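Local coordinates for protein putative enoyl-CoA hydratase/isomerase (PDB 3ISA) that probably acts as an enoyl-CoA hydratase or isomerase of the crotonase family, handling coenzyme A thioesters, though its own substrate has not been established, at residues 53-58 with 102-107; 144-149 with 214-219; 38-43 with 88-93. All blocks are in the same frame, centred on the assembly; numbering follows the deposited sequence.

Contact 1. Residues 53-58 with 102-107; sequences LLVFAG and LALAHG
A buried water between the strand ends is gripped by three partners: it accepts from Gly58 N (water O to Gly58 N 2.8 Å), donates to Leu104 O (water O to Leu104 O 2.7 Å) and receives a weak bond from His106 ND1. Leu102 O and Phe56 O each hold one N-H bond and one CA-H contact. Phe56 N donates at 2.8 Å to Leu102 O, nearly straight (167°) and almost along the C=O axis, while Val55 CA lies 3.4 Å from Leu102 O. Phe56 O in turn lies 3.0 Å from Leu104 N, with Ala103 CA beside it, and Leu102 N reaches Leu54 O at 2.9 Å. These are parallel neighbouring strands in the central six-stranded sheet, diverging by 14°. On one face, Val55 CG1 crosses obliquely to Leu104 CD1 (4.1 Å), and Leu53, Leu102 and Leu104 lie against helix 186-197; branched aliphatic residues suit this buried layer. On the other, Phe56 sits beside small Ala103 and lays its ring nearly parallel to that of Phe20. The chemistry implies a buried apolar core joined by backbone bonds, extended by a water that bridges Gly58 N and Leu104 O and that His106 steadies weakly while its NE2 bonds Gly60 O.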
loop_
_atom_site.group_PDB
_atom_site.type_symbol
_atom_site.label_atom_id
_atom_site.label_comp_id
_atom_site.label_asym_id
_atom_site.label_seq_id
_atom_site.Cartn_x
_atom_site.Cartn_y
_atom_site.Cartn_z
ATOM N N LEU D 53 6.987 -15.038 27.178
ATOM C CA LEU D 53 7.339 -13.685 27.596
ATOM C C LEU D 53 8.853 -13.452 27.563
ATOM O O LEU D 53 9.633 -14.238 28.133
ATOM C CB LEU D 53 6.828 -13.419 29.019
ATOM C CG LEU D 53 7.264 -12.090 29.647
ATOM C CD1 LEU D 53 6.547 -10.894 28.986
ATOM C CD2 LEU D 53 7.010 -12.089 31.158
ATOM N N LEU D 54 9.266 -12.382 26.897
ATOM C CA LEU D 54 10.646 -11.899 26.984
ATOM C C LEU D 54 10.680 -10.666 27.851
ATOM O O LEU D 54 9.966 -9.677 27.584
ATOM C CB LEU D 54 11.199 -11.538 25.595
ATOM C CG LEU D 54 10.960 -12.555 24.480
ATOM C CD1 LEU D 54 11.645 -12.125 23.169
ATOM C CD2 LEU D 54 11.397 -13.956 24.909
ATOM N N VAL D 55 11.517 -10.716 28.883
ATOM C CA VAL D 55 11.718 -9.575 29.777
ATOM C C VAL D 55 13.094 -8.935 29.520
ATOM O O VAL D 55 14.117 -9.633 29.423
ATOM C CB VAL D 55 11.586 -9.982 31.276
ATOM C CG1 VAL D 55 11.838 -8.780 32.197
ATOM C CG2 VAL D 55 10.226 -10.619 31.548
ATOM N N PHE D 56 13.111 -7.609 29.375
ATOM C CA PHE D 56 14.353 -6.858 29.210
ATOM C C PHE D 56 14.625 -5.903 30.377
ATOM O O PHE D 56 13.790 -5.066 30.722
ATOM C CB PHE D 56 14.336 -6.078 27.897
ATOM C CG PHE D 56 14.283 -6.963 26.680
ATOM C CD1 PHE D 56 15.467 -7.356 26.051
ATOM C CD2 PHE D 56 13.058 -7.411 26.173
ATOM C CE1 PHE D 56 15.437 -8.177 24.941
ATOM C CE2 PHE D 56 13.013 -8.247 25.038
ATOM C CZ PHE D 56 14.213 -8.622 24.428
ATOM N N ALA D 57 15.817 -6.022 30.956
ATOM C CA ALA D 57 16.197 -5.192 32.100
ATOM C C ALA D 57 17.678 -4.867 32.020
ATOM O O ALA D 57 18.400 -5.463 31.234
ATOM C CB ALA D 57 15.864 -5.903 33.409
ATOM N N GLY D 58 18.125 -3.904 32.819
ATOM C CA GLY D 58 19.532 -3.557 32.861
ATOM C C GLY D 58 20.097 -3.695 34.258
ATOM O O GLY D 58 19.448 -3.296 35.221
ATOM N N LEU D 102 8.315 -7.341 27.591
ATOM C CA LEU D 102 8.220 -6.439 28.726
ATOM C C LEU D 102 9.580 -5.793 28.979
ATOM O O LEU D 102 10.601 -6.481 29.102
ATOM C CB LEU D 102 7.739 -7.203 29.981
ATOM C CG LEU D 102 7.856 -6.545 31.377
ATOM C CD1 LEU D 102 6.975 -5.328 31.461
ATOM C CD2 LEU D 102 7.469 -7.513 32.484
ATOM N N ALA D 103 9.598 -4.475 29.092
ATOM C CA ALA D 103 10.837 -3.783 29.401
ATOM C C ALA D 103 10.674 -3.011 30.706
ATOM O O ALA D 103 9.608 -2.469 30.981
ATOM C CB ALA D 103 11.233 -2.864 28.282
ATOM N N LEU D 104 11.747 -2.965 31.484
ATOM C CA LEU D 104 11.737 -2.343 32.794
ATOM C C LEU D 104 12.948 -1.430 32.882
ATOM O O LEU D 104 14.089 -1.906 32.949
ATOM C CB LEU D 104 11.790 -3.419 33.884
ATOM C CG LEU D 104 10.635 -4.427 33.949
ATOM C CD1 LEU D 104 11.055 -5.654 34.769
ATOM C CD2 LEU D 104 9.357 -3.807 34.491
ATOM N N ALA D 105 12.700 -0.120 32.814
ATOM C CA ALA D 105 13.777 0.868 32.726
ATOM C C ALA D 105 13.950 1.614 34.035
ATOM O O ALA D 105 12.984 1.829 34.768
ATOM C CB ALA D 105 13.510 1.870 31.629
ATOM N N HIS D 106 15.190 2.007 34.299
ATOM C CA HIS D 106 15.521 2.851 35.427
ATOM C C HIS D 106 16.705 3.697 35.009
ATOM O O HIS D 106 17.306 3.430 33.966
ATOM C CB HIS D 106 15.776 2.025 36.709
ATOM C CG HIS D 106 16.984 1.134 36.655
ATOM N ND1 HIS D 106 17.075 0.043 35.821
ATOM C CD2 HIS D 106 18.132 1.153 37.374
ATOM C CE1 HIS D 106 18.240 -0.554 36.004
ATOM N NE2 HIS D 106 18.902 0.102 36.939
ATOM N N GLY D 107 17.006 4.748 35.774
ATOM C CA GLY D 107 18.165 5.585 35.493
ATOM C C GLY D 107 18.055 6.352 34.179
ATOM O O GLY D 107 16.952 6.499 33.617
HETATM O O HOH W 1 16.313 -2.473 34.351
#

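Contact 2. Residues 144-149 with 214-219; sequences TRRFRD and DDHDDA
The first turns of helix 144-151 pass the start of helix 217-229, with Arg145 CA 7.9 Å from His216 CA. His216 takes the N-cap position, and just ahead of it Asp215 OD1 accepts from Asp217 N in an Asx turn. The link between the helices is a His-carboxylate hydrogen bond, made tip to tip: His216 NE2 donates in its ring plane to Asp149 OD2 at a very short 2.4 Å (166°), reaching the oxygen from 27° above the carboxylate plane. Asp220 holds ND1 of His216; with a carboxylate at each nitrogen the ring may well be protonated, although the nearby arginines would work against this. Arg148 fixes the rotation of Asp149 side-on, NE and NH2 both binding OD1, with NH2 at 3.0 Å from Asp149 OD1. Arg145 uses its long chain differently: CD lies over one face of the His216 ring in a CH-pi contact, and the guanidinium goes on to a salt bridge with Asp220. Val211 of a second subunit packs on Arg145 and Arg148, placing this charged cluster at a subunit interface. Small Ala219 lets the guanidinium lie close, its CB 3.5 Å from Arg145 NH1, and a water 2.9 Å from Arg145 NH2 donates on to Ala219 O.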
loop_
_atom_site.group_PDB
_atom_site.type_symbol
_atom_site.label_atom_id
_atom_site.label_comp_id
_atom_site.label_asym_id
_atom_site.label_seq_id
_atom_site.Cartn_x
_atom_site.Cartn_y
_atom_site.Cartn_z
ATOM N N THR D 144 12.572 5.872 14.679
ATOM C CA THR D 144 11.760 7.079 14.519
ATOM C C THR D 144 10.266 6.785 14.358
ATOM O O THR D 144 9.434 7.312 15.113
ATOM C CB THR D 144 12.312 7.969 13.354
ATOM O OG1 THR D 144 13.730 8.184 13.525
ATOM C CG2 THR D 144 11.556 9.305 13.307
ATOM N N ARG D 145 9.924 5.930 13.394
ATOM C CA ARG D 145 8.524 5.605 13.128
ATOM C C ARG D 145 7.886 4.800 14.249
ATOM O O ARG D 145 6.702 4.996 14.545
ATOM C CB ARG D 145 8.388 4.827 11.822
ATOM C CG ARG D 145 8.689 5.668 10.581
ATOM C CD ARG D 145 8.162 4.954 9.351
ATOM N NE ARG D 145 8.527 5.645 8.110
ATOM C CZ ARG D 145 9.690 5.519 7.481
ATOM N NH1 ARG D 145 10.660 4.735 7.986
ATOM N NH2 ARG D 145 9.885 6.197 6.352
ATOM N N ARG D 146 8.662 3.902 14.865
ATOM C CA ARG D 146 8.155 3.144 16.027
ATOM C C ARG D 146 7.839 4.060 17.187
ATOM O O ARG D 146 6.801 3.888 17.856
ATOM C CB ARG D 146 9.105 2.016 16.457
ATOM C CG ARG D 146 9.043 0.776 15.517
ATOM C CD ARG D 146 9.896 -0.433 16.033
ATOM N NE ARG D 146 11.280 -0.021 16.275
ATOM C CZ ARG D 146 12.258 -0.018 15.367
ATOM N NH1 ARG D 146 12.063 -0.473 14.129
ATOM N NH2 ARG D 146 13.457 0.413 15.716
ATOM N N PHE D 147 8.699 5.043 17.425
ATOM C CA PHE D 147 8.406 6.001 18.483
ATOM C C PHE D 147 7.158 6.828 18.140
ATOM O O PHE D 147 6.283 7.007 18.990
ATOM C CB PHE D 147 9.621 6.865 18.792
ATOM C CG PHE D 147 9.427 7.797 19.962
ATOM C CD1 PHE D 147 9.287 7.297 21.255
ATOM C CD2 PHE D 147 9.403 9.181 19.761
ATOM C CE1 PHE D 147 9.111 8.169 22.337
ATOM C CE2 PHE D 147 9.243 10.054 20.822
ATOM C CZ PHE D 147 9.093 9.553 22.110
ATOM N N ARG D 148 7.047 7.244 16.877
ATOM C CA ARG D 148 5.854 7.913 16.360
ATOM C C ARG D 148 4.552 7.117 16.591
ATOM O O ARG D 148 3.563 7.672 17.072
ATOM C CB ARG D 148 6.027 8.225 14.872
ATOM C CG ARG D 148 4.793 8.864 14.222
ATOM C CD ARG D 148 4.820 8.587 12.743
ATOM N NE ARG D 148 4.631 7.169 12.446
ATOM C CZ ARG D 148 4.802 6.645 11.235
ATOM N NH1 ARG D 148 5.167 7.427 10.216
ATOM N NH2 ARG D 148 4.601 5.347 11.037
ATOM N N ASP D 149 4.586 5.820 16.288
ATOM C CA ASP D 149 3.436 4.919 16.417
ATOM C C ASP D 149 2.914 4.835 17.847
ATOM O O ASP D 149 1.714 4.656 18.056
ATOM C CB ASP D 149 3.788 3.526 15.905
ATOM C CG ASP D 149 3.893 3.464 14.384
ATOM O OD1 ASP D 149 3.596 4.457 13.687
ATOM O OD2 ASP D 149 4.250 2.398 13.869
ATOM N N ASP D 214 1.710 -2.440 13.286
ATOM C CA ASP D 214 1.933 -1.613 12.091
ATOM C C ASP D 214 3.338 -1.951 11.567
ATOM O O ASP D 214 4.337 -1.462 12.104
ATOM C CB ASP D 214 1.849 -0.116 12.460
ATOM C CG ASP D 214 1.822 0.802 11.239
ATOM O OD1 ASP D 214 1.885 0.298 10.096
ATOM O OD2 ASP D 214 1.723 2.038 11.434
ATOM N N ASP D 215 3.417 -2.781 10.535
ATOM C CA ASP D 215 4.708 -3.200 10.018
ATOM C C ASP D 215 5.234 -2.195 8.976
ATOM O O ASP D 215 4.733 -2.136 7.855
ATOM C CB ASP D 215 4.597 -4.622 9.445
ATOM C CG ASP D 215 5.861 -5.093 8.742
ATOM O OD1 ASP D 215 6.930 -4.464 8.893
ATOM O OD2 ASP D 215 5.783 -6.115 8.023
ATOM N N HIS D 216 6.234 -1.409 9.366
ATOM C CA HIS D 216 7.011 -0.599 8.409
ATOM C C HIS D 216 8.512 -0.906 8.535
ATOM O O HIS D 216 9.348 0.004 8.485
ATOM C CB HIS D 216 6.703 0.907 8.554
ATOM C CG HIS D 216 6.441 1.329 9.963
ATOM N ND1 HIS D 216 7.441 1.428 10.906
ATOM C CD2 HIS D 216 5.290 1.640 10.602
ATOM C CE1 HIS D 216 6.916 1.779 12.066
ATOM N NE2 HIS D 216 5.614 1.922 11.907
ATOM N N ASP D 217 8.834 -2.199 8.674
ATOM C CA ASP D 217 10.211 -2.676 8.887
ATOM C C ASP D 217 11.171 -2.256 7.752
ATOM O O ASP D 217 12.269 -1.772 8.012
ATOM C CB ASP D 217 10.251 -4.209 9.088
ATOM C CG ASP D 217 9.747 -4.651 10.474
ATOM O OD1 ASP D 217 9.612 -3.812 11.385
ATOM O OD2 ASP D 217 9.513 -5.866 10.663
ATOM N N ASP D 218 10.744 -2.443 6.502
ATOM C CA ASP D 218 11.606 -2.103 5.368
ATOM C C ASP D 218 11.875 -0.610 5.279
ATOM O O ASP D 218 13.021 -0.204 5.125
ATOM C CB ASP D 218 11.022 -2.629 4.063
ATOM C CG ASP D 218 11.224 -4.125 3.896
ATOM O OD1 ASP D 218 11.809 -4.761 4.791
ATOM O OD2 ASP D 218 10.792 -4.669 2.862
ATOM N N ALA D 219 10.831 0.196 5.433
ATOM C CA ALA D 219 10.993 1.647 5.499
ATOM C C ALA D 219 11.937 2.062 6.626
ATOM O O ALA D 219 12.797 2.922 6.417
ATOM C CB ALA D 219 9.631 2.337 5.635
HETATM O O HOH W 2 12.197 5.615 4.715
HETATM O O HOH W 3 9.732 -1.357 12.579
#

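Contact 3. Residues 38-43 with 88-93; sequences ALIDGV and EMLLQR
Two successive beta-alpha-beta crossovers of the crotonase core bring their helices together here: helix 33-48 links strands 17-22 and 53-58, and helix 77-95 links strands 53-58 and 100-105. The two segments run in nearly the same direction, crossing at 28° with their axes 9.8 Å apart at closest approach. The backbones come nearest at Ile40 and Leu90, whose CA atoms are 5.6 Å apart. Leu90 is the central wedge. Its CG stands anti to the backbone N (chi1 172°), which sends both methyls across to the other helix. CB of Leu90 lies against Ile40 CG1 at 3.7 Å, CD2 of Leu90 meets Leu39 CB at the same 3.7 Å, and CD1 of Leu90 faces Val43 CG2 at 4.3 Å. A leucine suits this place because its forked end can touch three neighbours at once, while beta-branched Ile40 and Val43 offer stiff walls close to their own backbone. One turn on, Arg93 closes the edge of the interface. Its chain is bent, so that CB packs beside Val43 CG1 while Ile40 CG2 sits over one face of the guanidinium, 3.8 Å from Arg93 NE. Arginine serves well there, since its flat face accepts a methyl while NE keeps a salt bridge with Asp44, one residue beyond Val43. On another side of helix 77-95, Gln92 NE2 donates to Glu88 OE2 at 2.8 Å, and Gln92 OE1 is held by Arg226 of a third subunit. Helix 77-95 thus lies between helix 33-48 and helices 144-151 and 217-229, while Leu39 also reaches strand 9-13 at the border of the main sheet.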
loop_
_atom_site.group_PDB
_atom_site.type_symbol
_atom_site.label_atom_id
_atom_site.label_comp_id
_atom_site.label_asym_id
_atom_site.label_seq_id
_atom_site.Cartn_x
_atom_site.Cartn_y
_atom_site.Cartn_z
ATOM N N ALA D 38 24.773 -10.869 21.025
ATOM C CA ALA D 38 24.257 -11.714 22.094
ATOM C C ALA D 38 22.734 -11.595 22.249
ATOM O O ALA D 38 22.045 -12.600 22.487
ATOM C CB ALA D 38 24.943 -11.355 23.407
ATOM N N LEU D 39 22.224 -10.367 22.130
ATOM C CA LEU D 39 20.794 -10.111 22.184
ATOM C C LEU D 39 20.073 -10.736 20.993
ATOM O O LEU D 39 19.056 -11.370 21.160
ATOM C CB LEU D 39 20.526 -8.613 22.235
ATOM C CG LEU D 39 20.682 -8.029 23.653
ATOM C CD1 LEU D 39 21.009 -6.518 23.589
ATOM C CD2 LEU D 39 19.467 -8.302 24.521
ATOM N N ILE D 40 20.632 -10.575 19.803
ATOM C CA ILE D 40 20.062 -11.164 18.607
ATOM C C ILE D 40 19.988 -12.699 18.721
ATOM O O ILE D 40 18.940 -13.279 18.428
ATOM C CB ILE D 40 20.853 -10.719 17.339
ATOM C CG1 ILE D 40 20.520 -9.246 17.010
ATOM C CG2 ILE D 40 20.496 -11.580 16.159
ATOM C CD1 ILE D 40 21.393 -8.597 15.954
ATOM N N ASP D 41 21.100 -13.324 19.137
ATOM C CA ASP D 41 21.143 -14.766 19.366
ATOM C C ASP D 41 20.097 -15.233 20.386
ATOM O O ASP D 41 19.365 -16.201 20.129
ATOM C CB ASP D 41 22.557 -15.184 19.780
ATOM C CG ASP D 41 23.553 -15.121 18.621
ATOM O OD1 ASP D 41 23.122 -14.949 17.453
ATOM O OD2 ASP D 41 24.769 -15.250 18.866
ATOM N N GLY D 42 20.018 -14.530 21.526
ATOM C CA GLY D 42 19.065 -14.854 22.587
ATOM C C GLY D 42 17.611 -14.727 22.151
ATOM O O GLY D 42 16.796 -15.615 22.424
ATOM N N VAL D 43 17.288 -13.611 21.490
ATOM C CA VAL D 43 15.939 -13.380 20.939
ATOM C C VAL D 43 15.558 -14.446 19.894
ATOM O O VAL D 43 14.452 -14.992 19.947
ATOM C CB VAL D 43 15.775 -11.918 20.407
ATOM C CG1 VAL D 43 14.486 -11.767 19.665
ATOM C CG2 VAL D 43 15.813 -10.920 21.604
ATOM N N GLU D 88 19.290 -2.086 14.452
ATOM C CA GLU D 88 17.928 -2.010 13.876
ATOM C C GLU D 88 17.337 -3.399 13.599
ATOM O O GLU D 88 16.145 -3.608 13.804
ATOM C CB GLU D 88 17.892 -1.127 12.620
ATOM C CG GLU D 88 16.498 -0.971 11.926
ATOM C CD GLU D 88 15.393 -0.353 12.822
ATOM O OE1 GLU D 88 15.664 0.088 13.959
ATOM O OE2 GLU D 88 14.226 -0.315 12.377
ATOM N N MET D 89 18.172 -4.347 13.158
ATOM C CA MET D 89 17.709 -5.705 12.941
ATOM C C MET D 89 17.220 -6.326 14.279
ATOM O O MET D 89 16.157 -6.951 14.334
ATOM C CB MET D 89 18.766 -6.547 12.211
ATOM C CG MET D 89 18.950 -6.141 10.708
ATOM S SD MET D 89 20.301 -6.994 9.821
ATOM C CE MET D 89 19.523 -8.561 9.522
ATOM N N LEU D 90 17.969 -6.081 15.349
ATOM C CA LEU D 90 17.575 -6.494 16.688
ATOM C C LEU D 90 16.241 -5.862 17.113
ATOM O O LEU D 90 15.340 -6.575 17.587
ATOM C CB LEU D 90 18.665 -6.148 17.711
ATOM C CG LEU D 90 18.255 -6.359 19.182
ATOM C CD1 LEU D 90 17.931 -7.842 19.520
ATOM C CD2 LEU D 90 19.294 -5.760 20.144
ATOM N N LEU D 91 16.111 -4.551 16.920
ATOM C CA LEU D 91 14.893 -3.830 17.329
ATOM C C LEU D 91 13.654 -4.376 16.598
ATOM O O LEU D 91 12.583 -4.542 17.181
ATOM C CB LEU D 91 15.075 -2.321 17.092
ATOM C CG LEU D 91 16.220 -1.675 17.872
ATOM C CD1 LEU D 91 16.403 -0.219 17.459
ATOM C CD2 LEU D 91 15.971 -1.813 19.374
ATOM N N GLN D 92 13.827 -4.695 15.319
ATOM C CA GLN D 92 12.730 -5.233 14.537
ATOM C C GLN D 92 12.328 -6.639 15.004
ATOM O O GLN D 92 11.137 -6.972 15.026
ATOM C CB GLN D 92 13.083 -5.174 13.042
ATOM C CG GLN D 92 13.116 -3.714 12.535
ATOM C CD GLN D 92 13.314 -3.603 11.036
ATOM O OE1 GLN D 92 13.279 -4.607 10.307
ATOM N NE2 GLN D 92 13.504 -2.376 10.563
ATOM N N ARG D 93 13.312 -7.454 15.390
ATOM C CA ARG D 93 13.054 -8.785 15.932
ATOM C C ARG D 93 12.276 -8.698 17.246
ATOM O O ARG D 93 11.321 -9.436 17.445
ATOM C CB ARG D 93 14.369 -9.524 16.173
ATOM C CG ARG D 93 14.888 -10.259 14.960
ATOM C CD ARG D 93 16.387 -10.280 15.030
ATOM N NE ARG D 93 16.993 -11.525 14.566
ATOM C CZ ARG D 93 17.506 -11.704 13.358
ATOM N NH1 ARG D 93 18.064 -12.863 13.055
ATOM N NH2 ARG D 93 17.468 -10.732 12.457
#

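How the contacts relate
Along the chain contacts 1 and 3 interlock, their segments alternating, and contact 2 follows both. Contacts 1 and 3, with centres about 15 Å apart, share one hydrophobic core: the Phe56 ring of strand 53-58 packs on Leu39 and Val43 of helix 33-48. Contact 2 lies about 16 Å from contact 3, centre to centre, and is joined to it by polar bonds, the Arg146-Glu88 salt bridge and a probable hydrogen bond from Gln92 to Asp217 O. Contacts 1 and 2, about 21 Å apart between centres, fall on opposite sides of the chain's centre. The series therefore runs from buried sheet through helix layer to the subunit interface, where contacts 2 and 3 both touch the third subunit.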